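Minor fimbrium tip subunit Mfa3 (Porphyromonas gingivalis ATCC 33277, PDB 5NF4) serves as a tip subunit of the minor (Mfa1) fimbriae, surface filaments that mediate biofilm formation and adhesion to host cells and other oral bacteria. Local coordinates at residues 199-204 with 211-216; 277-280 with 286-289; 297-300 with 306-309; 326-331 with 337-342. All blocks are in the same frame, centred on the assembly; numbering follows the deposited sequence.

Contact 1 (199-204 with 211-216); sequences LDVNIV and QKIELC
Ile-213 reaches over from its strand with its CD1 methyl and lays it against Val-201, where CG1 takes the touch at 3.9 Å. The two side chains pass in opposite senses and meet through these two methyls. CG1 of Ile-213 stands opposite the carbonyl carbon and beside the backbone N (chi1 -48°), and the extended second torsion then carries CD1 out toward the other strand. The same methyl has a second neighbour in CD1 of Ile-203, looser at 4.4 Å, so one methyl touches two side chains of strand 199-204, both from the same side. Further along, Leu-199 and Leu-215 meet at an oblique angle through one methyl each, CD2 of Leu-199 to CD1 of Leu-215 at 4.2 Å. No hydrogen bond crosses here: the strand axes stay 10.3 Å apart at their closest and run roughly antiparallel, at 157°. Leu-240 fills in against Leu-199, Ile-213 and Leu-215, while Trp-249 packs on Ile-203 and Ile-213. Polar groups keep to the far side of 199-204, where Asn-202 ND2 gives a hydrogen bond of 2.9 Å to Asp-200 OD1, met from above the carboxylate plane. That carboxylate is also held by His-325 and Gln-248, each on a different oxygen. Buried aliphatic side chains that alternate toward a facing layer, with no backbone bonds between the two strands, are what is expected of the hydrophobic interior of a beta-sandwich-like domain, here in a protein of the fimbrillin superfamily.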
loop_
_atom_site.group_PDB
_atom_site.type_symbol
_atom_site.label_atom_id
_atom_site.label_comp_id
_atom_site.label_asym_id
_atom_site.label_seq_id
_atom_site.Cartn_x
_atom_site.Cartn_y
_atom_site.Cartn_z
ATOM N N LEU A 199 -7.388 -2.791 -5.790
ATOM C CA LEU A 199 -8.309 -2.444 -6.847
ATOM C C LEU A 199 -9.415 -3.477 -6.845
ATOM O O LEU A 199 -9.148 -4.672 -6.890
ATOM C CB LEU A 199 -7.598 -2.412 -8.198
ATOM C CG LEU A 199 -8.492 -2.204 -9.424
ATOM C CD1 LEU A 199 -9.142 -0.807 -9.412
ATOM C CD2 LEU A 199 -7.687 -2.397 -10.684
ATOM N N ASP A 200 -10.651 -2.995 -6.779
ATOM C CA ASP A 200 -11.806 -3.802 -6.470
ATOM C C ASP A 200 -12.888 -3.497 -7.502
ATOM O O ASP A 200 -13.557 -2.483 -7.398
ATOM C CB ASP A 200 -12.263 -3.461 -5.042
ATOM C CG ASP A 200 -13.272 -4.417 -4.480
ATOM O OD1 ASP A 200 -13.975 -5.108 -5.250
ATOM O OD2 ASP A 200 -13.376 -4.461 -3.225
ATOM N N VAL A 201 -13.031 -4.350 -8.515
ATOM C CA VAL A 201 -13.976 -4.108 -9.610
ATOM C C VAL A 201 -15.158 -5.083 -9.568
ATOM O O VAL A 201 -15.007 -6.305 -9.624
ATOM C CB VAL A 201 -13.250 -4.191 -10.974
ATOM C CG1 VAL A 201 -14.213 -3.973 -12.117
ATOM C CG2 VAL A 201 -12.128 -3.155 -11.044
ATOM N N ASN A 202 -16.351 -4.505 -9.464
ATOM C CA ASN A 202 -17.566 -5.260 -9.285
ATOM C C ASN A 202 -18.550 -5.044 -10.426
ATOM O O ASN A 202 -18.938 -3.910 -10.714
ATOM C CB ASN A 202 -18.217 -4.875 -7.958
ATOM C CG ASN A 202 -17.304 -5.156 -6.756
ATOM O OD1 ASN A 202 -17.372 -6.226 -6.152
ATOM N ND2 ASN A 202 -16.433 -4.220 -6.443
ATOM N N ILE A 203 -18.920 -6.127 -11.099
ATOM C CA ILE A 203 -19.863 -6.038 -12.214
ATOM C C ILE A 203 -21.255 -6.275 -11.673
ATOM O O ILE A 203 -21.710 -7.415 -11.500
ATOM C CB ILE A 203 -19.529 -7.054 -13.344
ATOM C CG1 ILE A 203 -18.030 -7.045 -13.653
ATOM C CG2 ILE A 203 -20.379 -6.790 -14.574
ATOM C CD1 ILE A 203 -17.417 -5.689 -13.914
ATOM N N VAL A 204 -21.952 -5.181 -11.413
ATOM C CA VAL A 204 -23.294 -5.263 -10.850
ATOM C C VAL A 204 -24.348 -5.737 -11.873
ATOM O O VAL A 204 -25.376 -6.299 -11.520
ATOM C CB VAL A 204 -23.679 -3.898 -10.256
ATOM C CG1 VAL A 204 -22.681 -3.496 -9.194
ATOM C CG2 VAL A 204 -23.698 -2.847 -11.316
ATOM N N GLN A 211 -15.305 -10.322 -21.048
ATOM C CA GLN A 211 -14.299 -11.309 -21.416
ATOM C C GLN A 211 -13.130 -11.230 -20.446
ATOM O O GLN A 211 -12.642 -12.243 -19.963
ATOM C CB GLN A 211 -13.817 -11.081 -22.843
ATOM C CG GLN A 211 -12.737 -12.030 -23.283
ATOM C CD GLN A 211 -12.192 -11.666 -24.643
ATOM O OE1 GLN A 211 -12.946 -11.487 -25.601
ATOM N NE2 GLN A 211 -10.872 -11.530 -24.731
ATOM N N LYS A 212 -12.676 -10.021 -20.155
ATOM C CA LYS A 212 -11.622 -9.872 -19.164
ATOM C C LYS A 212 -11.393 -8.456 -18.714
ATOM O O LYS A 212 -11.849 -7.499 -19.343
ATOM C CB LYS A 212 -10.297 -10.417 -19.687
ATOM C CG LYS A 212 -9.707 -9.643 -20.814
ATOM C CD LYS A 212 -8.310 -10.188 -21.081
ATOM C CE LYS A 212 -7.730 -9.690 -22.365
ATOM N NZ LYS A 212 -6.380 -10.272 -22.594
ATOM N N ILE A 213 -10.635 -8.361 -17.626
ATOM C CA ILE A 213 -10.281 -7.110 -17.000
ATOM C C ILE A 213 -8.789 -7.110 -16.725
ATOM O O ILE A 213 -8.267 -8.057 -16.144
ATOM C CB ILE A 213 -11.004 -6.883 -15.654
ATOM C CG1 ILE A 213 -12.496 -7.156 -15.764
ATOM C CG2 ILE A 213 -10.703 -5.457 -15.145
ATOM C CD1 ILE A 213 -13.234 -6.979 -14.436
ATOM N N GLU A 214 -8.120 -6.039 -17.125
ATOM C CA GLU A 214 -6.682 -5.890 -16.946
ATOM C C GLU A 214 -6.347 -4.575 -16.277
ATOM O O GLU A 214 -6.869 -3.535 -16.661
ATOM C CB GLU A 214 -5.947 -5.914 -18.288
ATOM C CG GLU A 214 -6.000 -7.221 -19.024
ATOM C CD GLU A 214 -5.581 -7.072 -20.478
ATOM O OE1 GLU A 214 -6.351 -6.464 -21.261
ATOM O OE2 GLU A 214 -4.489 -7.554 -20.831
ATOM N N LEU A 215 -5.417 -4.623 -15.337
ATOM C CA LEU A 215 -4.792 -3.428 -14.774
ATOM C C LEU A 215 -3.544 -3.064 -15.565
ATOM O O LEU A 215 -2.649 -3.890 -15.738
ATOM C CB LEU A 215 -4.437 -3.667 -13.310
ATOM C CG LEU A 215 -3.524 -2.630 -12.643
ATOM C CD1 LEU A 215 -4.137 -1.235 -12.567
ATOM C CD2 LEU A 215 -3.157 -3.149 -11.292
ATOM N N CYS A 216 -3.504 -1.822 -16.050
ATOM C CA CYS A 216 -2.441 -1.349 -16.912
ATOM C C CYS A 216 -1.665 -0.179 -16.279
ATOM O O CYS A 216 -2.243 0.630 -15.528
ATOM C CB CYS A 216 -3.013 -0.913 -18.251
ATOM S SG CYS A 216 -3.848 -2.300 -19.105
#

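Contact 2 (277-280 with 286-289); sequences FFRL and LVYD
Arg-279 lies alongside Asp-289, both side chains pointing the same way from a non-hydrogen-bonded pair of the hairpin. Its CB already sits 3.4 Å from Asp-289 OD1. CG and CD then pass the CG1 methyl of Val-287, with CG at 3.4 Å from it. The bend at chi3 (-71°) swings NE back to the carboxylate, where it donates to the syn lone pair of Asp-289 OD1 at 2.9 Å, the oxygen lying out of the guanidinium plane. At the tip, NH2 makes only a weak bond to Asp-289 OD2, 3.4 Å away, and a water that donates to OD2 also bridges to NH2 through another weak bond. The Phe-277 ring comes obliquely to the carboxylate, CE2 at 3.5 Å from Asp-289 OD1, and the same carbon lies over one guanidinium face toward its rim. Next door, Leu-280 and Tyr-288 form a hydrogen-bonded pair, Leu-280 N to Tyr-288 O being 2.7 Å. The hairpin 277-282/287-291 has strand 210-216 on the other flank of 277-282. Its Leu-280 and Tyr-288 face reaches Ile-337 of strand 337-345, whereas Phe-277 meets Trp-264 edge-to-face.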
loop_
_atom_site.group_PDB
_atom_site.type_symbol
_atom_site.label_atom_id
_atom_site.label_comp_id
_atom_site.label_asym_id
_atom_site.label_seq_id
_atom_site.Cartn_x
_atom_site.Cartn_y
_atom_site.Cartn_z
ATOM N N PHE A 277 -4.742 2.491 -15.092
ATOM C CA PHE A 277 -6.114 2.328 -15.528
ATOM C C PHE A 277 -6.424 0.862 -15.660
ATOM O O PHE A 277 -5.503 0.044 -15.758
ATOM C CB PHE A 277 -6.364 3.043 -16.873
ATOM C CG PHE A 277 -5.605 2.459 -18.049
ATOM C CD1 PHE A 277 -4.281 2.825 -18.292
ATOM C CD2 PHE A 277 -6.231 1.595 -18.958
ATOM C CE1 PHE A 277 -3.581 2.317 -19.399
ATOM C CE2 PHE A 277 -5.545 1.104 -20.035
ATOM C CZ PHE A 277 -4.228 1.468 -20.278
ATOM N N PHE A 278 -7.711 0.524 -15.654
ATOM C CA PHE A 278 -8.078 -0.841 -15.963
ATOM C C PHE A 278 -8.858 -0.846 -17.263
ATOM O O PHE A 278 -9.558 0.108 -17.614
ATOM C CB PHE A 278 -8.831 -1.552 -14.817
ATOM C CG PHE A 278 -10.150 -0.948 -14.409
ATOM C CD1 PHE A 278 -11.335 -1.417 -14.942
ATOM C CD2 PHE A 278 -10.215 0.012 -13.407
ATOM C CE1 PHE A 278 -12.570 -0.903 -14.523
ATOM C CE2 PHE A 278 -11.450 0.529 -12.994
ATOM C CZ PHE A 278 -12.616 0.071 -13.544
ATOM N N ARG A 279 -8.603 -1.904 -18.009
ATOM C CA ARG A 279 -9.193 -2.120 -19.322
ATOM C C ARG A 279 -10.205 -3.249 -19.288
ATOM O O ARG A 279 -9.869 -4.380 -18.939
ATOM C CB ARG A 279 -8.079 -2.416 -20.307
ATOM C CG ARG A 279 -8.559 -2.915 -21.638
ATOM C CD ARG A 279 -7.404 -2.989 -22.610
ATOM N NE ARG A 279 -6.948 -1.660 -23.000
ATOM C CZ ARG A 279 -5.678 -1.315 -23.200
ATOM N NH1 ARG A 279 -4.695 -2.194 -23.021
ATOM N NH2 ARG A 279 -5.392 -0.069 -23.575
ATOM N N LEU A 280 -11.450 -2.943 -19.659
ATOM C CA LEU A 280 -12.497 -3.946 -19.738
ATOM C C LEU A 280 -12.682 -4.304 -21.164
ATOM O O LEU A 280 -12.945 -3.428 -21.977
ATOM C CB LEU A 280 -13.821 -3.424 -19.199
ATOM C CG LEU A 280 -13.853 -2.824 -17.805
ATOM C CD1 LEU A 280 -15.190 -2.150 -17.663
ATOM C CD2 LEU A 280 -13.685 -3.908 -16.778
ATOM N N LEU A 286 -15.217 -5.214 -27.808
ATOM C CA LEU A 286 -15.181 -3.828 -27.374
ATOM C C LEU A 286 -14.278 -3.698 -26.148
ATOM O O LEU A 286 -14.212 -4.607 -25.317
ATOM C CB LEU A 286 -16.595 -3.339 -27.054
ATOM C CG LEU A 286 -17.624 -3.423 -28.181
ATOM C CD1 LEU A 286 -19.030 -3.280 -27.628
ATOM C CD2 LEU A 286 -17.332 -2.343 -29.193
ATOM N N VAL A 287 -13.568 -2.573 -26.064
ATOM C CA VAL A 287 -12.621 -2.305 -25.009
ATOM C C VAL A 287 -12.933 -0.958 -24.373
ATOM O O VAL A 287 -13.241 0.004 -25.060
ATOM C CB VAL A 287 -11.174 -2.331 -25.567
ATOM C CG1 VAL A 287 -10.163 -2.084 -24.466
ATOM C CG2 VAL A 287 -10.889 -3.666 -26.239
ATOM N N TYR A 288 -12.857 -0.896 -23.047
ATOM C CA TYR A 288 -13.134 0.312 -22.296
ATOM C C TYR A 288 -11.996 0.531 -21.349
ATOM O O TYR A 288 -11.646 -0.376 -20.592
ATOM C CB TYR A 288 -14.433 0.192 -21.506
ATOM C CG TYR A 288 -15.658 -0.040 -22.357
ATOM C CD1 TYR A 288 -16.057 -1.329 -22.706
ATOM C CD2 TYR A 288 -16.435 1.026 -22.792
ATOM C CE1 TYR A 288 -17.194 -1.549 -23.480
ATOM C CE2 TYR A 288 -17.567 0.818 -23.549
ATOM C CZ TYR A 288 -17.939 -0.470 -23.898
ATOM O OH TYR A 288 -19.061 -0.655 -24.638
ATOM N N ASP A 289 -11.419 1.725 -21.383
ATOM C CA ASP A 289 -10.351 2.073 -20.451
ATOM C C ASP A 289 -10.887 3.000 -19.376
ATOM O O ASP A 289 -11.558 3.992 -19.655
ATOM C CB ASP A 289 -9.188 2.726 -21.174
ATOM C CG ASP A 289 -8.438 1.763 -22.086
ATOM O OD1 ASP A 289 -8.454 0.543 -21.837
ATOM O OD2 ASP A 289 -7.795 2.243 -23.037
HETATM O O HOH W 1 -7.606 0.712 -25.404
#

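Contact 3 (297-300 with 306-309); sequences GAIP and PFAK
The CH-pi contact between Pro-300 and Phe-307 comes first: CD of Pro-300 stands 3.6 Å from the centroid of the Phe-307 ring, only 5° off the ring normal, so this CH2 points down onto the centre of one face. CG of the same proline is displaced toward the rim and comes to 3.6 Å from CE1 of Phe-307. The proline thus turns its CD-CG side to that aromatic face, and the two side chains cross at a slant.

Plain apolar contact supplies the rest. The CG2 branch of Ile-299 lies 3.8 Å from Phe-307 CB and nearly as close to CD2, at the root of the aromatic side chain, where the methyl approaches the ring obliquely. With CG of Phe-307 opposite its own backbone N (chi1 178°), the ring projects from the short helix into the reach of both loop residues.

Hydrogen bonds play no part between the two segments. Nearby, His-295 does double duty: its ring meets Phe-307 edge-to-face, and its NE2 is hydrogen-bonded to Ala-298 O. Ile-293, Leu-312 and Pro-316 also touch the buried Phe-307, and Ala-308 O is bonded to Tyr-318 OH. A proline CD-CG edge set over the face of an aromatic ring is a familiar CH-pi pairing; here it joins the long loop after strand 287-291 to the short helix 304-308 that follows it.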
loop_
_atom_site.group_PDB
_atom_site.type_symbol
_atom_site.label_atom_id
_atom_site.label_comp_id
_atom_site.label_asym_id
_atom_site.label_seq_id
_atom_site.Cartn_x
_atom_site.Cartn_y
_atom_site.Cartn_z
ATOM N N GLY A 297 -15.370 12.674 -2.048
ATOM C CA GLY A 297 -16.558 13.494 -2.182
ATOM C C GLY A 297 -17.141 13.418 -3.567
ATOM O O GLY A 297 -16.769 12.565 -4.360
ATOM N N ALA A 298 -18.055 14.329 -3.861
ATOM C CA ALA A 298 -18.815 14.258 -5.100
ATOM C C ALA A 298 -17.950 14.534 -6.316
ATOM O O ALA A 298 -17.081 15.404 -6.301
ATOM C CB ALA A 298 -19.967 15.228 -5.060
ATOM N N ILE A 299 -18.223 13.799 -7.384
ATOM C CA ILE A 299 -17.496 13.968 -8.628
ATOM C C ILE A 299 -18.038 15.168 -9.399
ATOM O O ILE A 299 -19.247 15.292 -9.580
ATOM C CB ILE A 299 -17.580 12.700 -9.479
ATOM C CG1 ILE A 299 -16.646 11.642 -8.894
ATOM C CG2 ILE A 299 -17.219 12.991 -10.934
ATOM C CD1 ILE A 299 -17.207 10.268 -8.944
ATOM N N PRO A 300 -17.144 16.060 -9.854
ATOM C CA PRO A 300 -17.592 17.169 -10.703
ATOM C C PRO A 300 -18.376 16.666 -11.899
ATOM O O PRO A 300 -17.836 15.903 -12.695
ATOM C CB PRO A 300 -16.277 17.828 -11.153
ATOM C CG PRO A 300 -15.286 17.416 -10.176
ATOM C CD PRO A 300 -15.678 16.050 -9.714
ATOM N N PRO A 306 -16.184 10.905 -17.535
ATOM C CA PRO A 306 -15.713 12.148 -18.152
ATOM C C PRO A 306 -14.710 12.882 -17.270
ATOM O O PRO A 306 -13.756 13.453 -17.776
ATOM C CB PRO A 306 -16.996 12.964 -18.333
ATOM C CG PRO A 306 -18.103 11.955 -18.324
ATOM C CD PRO A 306 -17.656 10.848 -17.444
ATOM N N PHE A 307 -14.916 12.850 -15.962
ATOM C CA PHE A 307 -13.992 13.479 -15.029
ATOM C C PHE A 307 -12.650 12.757 -15.084
ATOM O O PHE A 307 -11.582 13.352 -15.285
ATOM C CB PHE A 307 -14.579 13.426 -13.621
ATOM C CG PHE A 307 -13.692 13.998 -12.557
ATOM C CD1 PHE A 307 -13.214 15.284 -12.666
ATOM C CD2 PHE A 307 -13.383 13.271 -11.425
ATOM C CE1 PHE A 307 -12.407 15.819 -11.674
ATOM C CE2 PHE A 307 -12.610 13.813 -10.445
ATOM C CZ PHE A 307 -12.119 15.082 -10.571
ATOM N N ALA A 308 -12.717 11.446 -14.919
ATOM C CA ALA A 308 -11.524 10.608 -14.892
ATOM C C ALA A 308 -10.757 10.671 -16.199
ATOM O O ALA A 308 -9.529 10.546 -16.218
ATOM C CB ALA A 308 -11.896 9.174 -14.582
ATOM N N LYS A 309 -11.477 10.834 -17.304
ATOM C CA LYS A 309 -10.818 10.914 -18.596
ATOM C C LYS A 309 -10.307 12.313 -18.955
ATOM O O LYS A 309 -9.883 12.551 -20.087
ATOM C CB LYS A 309 -11.777 10.385 -19.679
ATOM C CG LYS A 309 -11.904 8.883 -19.608
ATOM C CD LYS A 309 -12.661 8.323 -20.827
ATOM C CE LYS A 309 -12.217 6.902 -21.156
ATOM N NZ LYS A 309 -12.702 6.449 -22.488
#

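Contact 4 (326-331 with 337-342); sequences YIYRIK and IEVKYS
The Tyr-328 ring has the CG1 methyl of Val-339 at its edge, in plane, 3.6 Å from CD2. Beside it Tyr-341 points the same way, the two rings oblique with planes at 50°; Tyr-341 CD1 comes to 3.5 Å from Tyr-328 CZ. At the edge of the Tyr-341 ring lies Tyr-326 CD2. The Arg-329 guanidinium has the carbonyl carbon of Lys-340 over one face, toward its rim, and Ile-327 CG2 at its edge. The Arg-329 side chain bends at chi3 (-68°) to turn NH1 to Ser-342 OG, a 3.3 Å hydrogen bond with the oxygen tilted from the guanidinium plane. Between the two strands runs a regular antiparallel ladder; Arg-329 N to Lys-340 O, at 2.8 Å, is one of its six backbone bonds. Lys-331 crosses Glu-338, CD passing OE1 at 3.5 Å, but the charges stay beyond salt-bridge range; Glu-338 OE2 pairs instead with Lys-336. The tyrosine hydroxyls are bonded outside the hairpin: Tyr-326 to Thr-294, Tyr-328 to Tyr-304 and Tyr-341 to His-295 N. Strand 324-332 runs parallel to strand 180-205 on its other flank, while Ile-330 packs on Phe-278 and Leu-280 of strand 277-282.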
loop_
_atom_site.group_PDB
_atom_site.type_symbol
_atom_site.label_atom_id
_atom_site.label_comp_id
_atom_site.label_asym_id
_atom_site.label_seq_id
_atom_site.Cartn_x
_atom_site.Cartn_y
_atom_site.Cartn_z
ATOM N N TYR A 326 -9.723 1.040 -3.783
ATOM C CA TYR A 326 -10.362 1.649 -4.939
ATOM C C TYR A 326 -11.449 0.701 -5.428
ATOM O O TYR A 326 -11.163 -0.412 -5.890
ATOM C CB TYR A 326 -9.327 1.936 -6.042
ATOM C CG TYR A 326 -8.305 2.975 -5.623
ATOM C CD1 TYR A 326 -7.244 2.626 -4.794
ATOM C CD2 TYR A 326 -8.431 4.304 -6.003
ATOM C CE1 TYR A 326 -6.319 3.586 -4.345
ATOM C CE2 TYR A 326 -7.498 5.279 -5.578
ATOM C CZ TYR A 326 -6.448 4.901 -4.741
ATOM O OH TYR A 326 -5.538 5.847 -4.262
ATOM N N ILE A 327 -12.696 1.141 -5.286
ATOM C CA ILE A 327 -13.855 0.283 -5.518
ATOM C C ILE A 327 -14.677 0.802 -6.691
ATOM O O ILE A 327 -15.136 1.945 -6.695
ATOM C CB ILE A 327 -14.734 0.187 -4.247
ATOM C CG1 ILE A 327 -13.895 -0.319 -3.067
ATOM C CG2 ILE A 327 -15.931 -0.748 -4.473
ATOM C CD1 ILE A 327 -14.541 -0.098 -1.712
ATOM N N TYR A 328 -14.853 -0.059 -7.692
ATOM C CA TYR A 328 -15.655 0.255 -8.865
ATOM C C TYR A 328 -16.859 -0.657 -8.956
ATOM O O TYR A 328 -16.789 -1.867 -8.683
ATOM C CB TYR A 328 -14.795 0.144 -10.143
ATOM C CG TYR A 328 -13.731 1.202 -10.144
ATOM C CD1 TYR A 328 -12.533 1.000 -9.477
ATOM C CD2 TYR A 328 -13.946 2.436 -10.755
ATOM C CE1 TYR A 328 -11.564 1.978 -9.447
ATOM C CE2 TYR A 328 -12.977 3.429 -10.719
ATOM C CZ TYR A 328 -11.789 3.187 -10.076
ATOM O OH TYR A 328 -10.841 4.177 -10.021
ATOM N N ARG A 329 -17.988 -0.040 -9.293
ATOM C CA ARG A 329 -19.227 -0.750 -9.538
ATOM C C ARG A 329 -19.565 -0.448 -10.984
ATOM O O ARG A 329 -19.783 0.708 -11.353
ATOM C CB ARG A 329 -20.325 -0.299 -8.553
ATOM C CG ARG A 329 -19.846 -0.474 -7.113
ATOM C CD ARG A 329 -20.747 0.138 -6.089
ATOM N NE ARG A 329 -20.799 1.602 -6.094
ATOM C CZ ARG A 329 -19.825 2.415 -5.690
ATOM N NH1 ARG A 329 -18.647 1.942 -5.293
ATOM N NH2 ARG A 329 -20.028 3.725 -5.722
ATOM N N ILE A 330 -19.559 -1.497 -11.800
ATOM C CA ILE A 330 -19.699 -1.353 -13.253
ATOM C C ILE A 330 -20.912 -2.080 -13.836
ATOM O O ILE A 330 -21.188 -3.232 -13.492
ATOM C CB ILE A 330 -18.438 -1.870 -13.957
ATOM C CG1 ILE A 330 -17.212 -1.111 -13.464
ATOM C CG2 ILE A 330 -18.607 -1.743 -15.508
ATOM C CD1 ILE A 330 -15.930 -1.677 -13.953
ATOM N N LYS A 331 -21.643 -1.382 -14.711
ATOM C CA LYS A 331 -22.739 -1.972 -15.489
ATOM C C LYS A 331 -22.274 -2.092 -16.929
ATOM O O LYS A 331 -21.894 -1.096 -17.536
ATOM C CB LYS A 331 -24.013 -1.123 -15.430
ATOM C CG LYS A 331 -24.631 -0.983 -14.055
ATOM C CD LYS A 331 -25.871 -0.099 -14.099
ATOM C CE LYS A 331 -26.463 0.141 -12.706
ATOM N NZ LYS A 331 -27.748 0.926 -12.774
ATOM N N ILE A 337 -20.545 1.285 -21.004
ATOM C CA ILE A 337 -20.474 0.937 -19.592
ATOM C C ILE A 337 -20.844 2.129 -18.744
ATOM O O ILE A 337 -20.781 3.279 -19.186
ATOM C CB ILE A 337 -19.079 0.416 -19.186
ATOM C CG1 ILE A 337 -18.010 1.510 -19.333
ATOM C CG2 ILE A 337 -18.772 -0.830 -20.025
ATOM C CD1 ILE A 337 -16.658 1.189 -18.685
ATOM N N GLU A 338 -21.260 1.832 -17.521
ATOM C CA GLU A 338 -21.510 2.855 -16.528
ATOM C C GLU A 338 -20.605 2.512 -15.381
ATOM O O GLU A 338 -20.422 1.341 -15.077
ATOM C CB GLU A 338 -22.976 2.875 -16.106
ATOM C CG GLU A 338 -23.929 3.075 -17.257
ATOM C CD GLU A 338 -25.344 3.252 -16.773
ATOM O OE1 GLU A 338 -25.589 3.033 -15.570
ATOM O OE2 GLU A 338 -26.196 3.633 -17.586
ATOM N N VAL A 339 -20.002 3.525 -14.782
ATOM C CA VAL A 339 -19.057 3.300 -13.694
ATOM C C VAL A 339 -19.384 4.171 -12.512
ATOM O O VAL A 339 -19.513 5.379 -12.660
ATOM C CB VAL A 339 -17.607 3.594 -14.128
ATOM C CG1 VAL A 339 -16.646 3.289 -12.977
ATOM C CG2 VAL A 339 -17.234 2.788 -15.330
ATOM N N LYS A 340 -19.523 3.545 -11.346
ATOM C CA LYS A 340 -19.599 4.259 -10.069
ATOM C C LYS A 340 -18.368 3.901 -9.258
ATOM O O LYS A 340 -17.836 2.797 -9.390
ATOM C CB LYS A 340 -20.874 3.897 -9.312
ATOM C CG LYS A 340 -22.164 4.377 -9.970
ATOM C CD LYS A 340 -22.188 5.888 -10.085
ATOM C CE LYS A 340 -23.445 6.402 -10.764
ATOM N NZ LYS A 340 -24.604 6.434 -9.838
ATOM N N TYR A 341 -17.938 4.847 -8.417
ATOM C CA TYR A 341 -16.628 4.812 -7.783
ATOM C C TYR A 341 -16.682 5.258 -6.341
ATOM O O TYR A 341 -17.449 6.152 -5.974
ATOM C CB TYR A 341 -15.676 5.714 -8.554
ATOM C CG TYR A 341 -14.439 6.231 -7.825
ATOM C CD1 TYR A 341 -13.248 5.523 -7.859
ATOM C CD2 TYR A 341 -14.460 7.455 -7.147
ATOM C CE1 TYR A 341 -12.095 6.020 -7.217
ATOM C CE2 TYR A 341 -13.331 7.951 -6.515
ATOM C CZ TYR A 341 -12.156 7.230 -6.552
ATOM O OH TYR A 341 -11.019 7.690 -5.932
ATOM N N SER A 342 -15.840 4.634 -5.534
ATOM C CA SER A 342 -15.542 5.145 -4.203
ATOM C C SER A 342 -14.112 4.788 -3.814
ATOM O O SER A 342 -13.529 3.856 -4.340
ATOM C CB SER A 342 -16.545 4.600 -3.186
ATOM O OG SER A 342 -16.532 3.192 -3.159
#

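In the fold
From the N terminus the four contacts follow in series, none nesting in or crossing another. Contact 1 closes the turn from strand 180-205 to strand 210-216 without pairing them. Contact 2 closes the hairpin 277-282/287-291, which joins strand 210-216 through backbone bonds such as Glu-214 O to Arg-279 N. Contact 3 then closes the loop into helix 304-308, whose following Lys-309 packs on Asp-289 of contact 2. Contact 4, the last hairpin, bonds to strand 180-205 through Asn-202 O and Ile-330 N. Ile-330 also meets Val-201 of contact 1 and Phe-278 of contact 2, so contacts 1, 2 and 4 share one apolar interior.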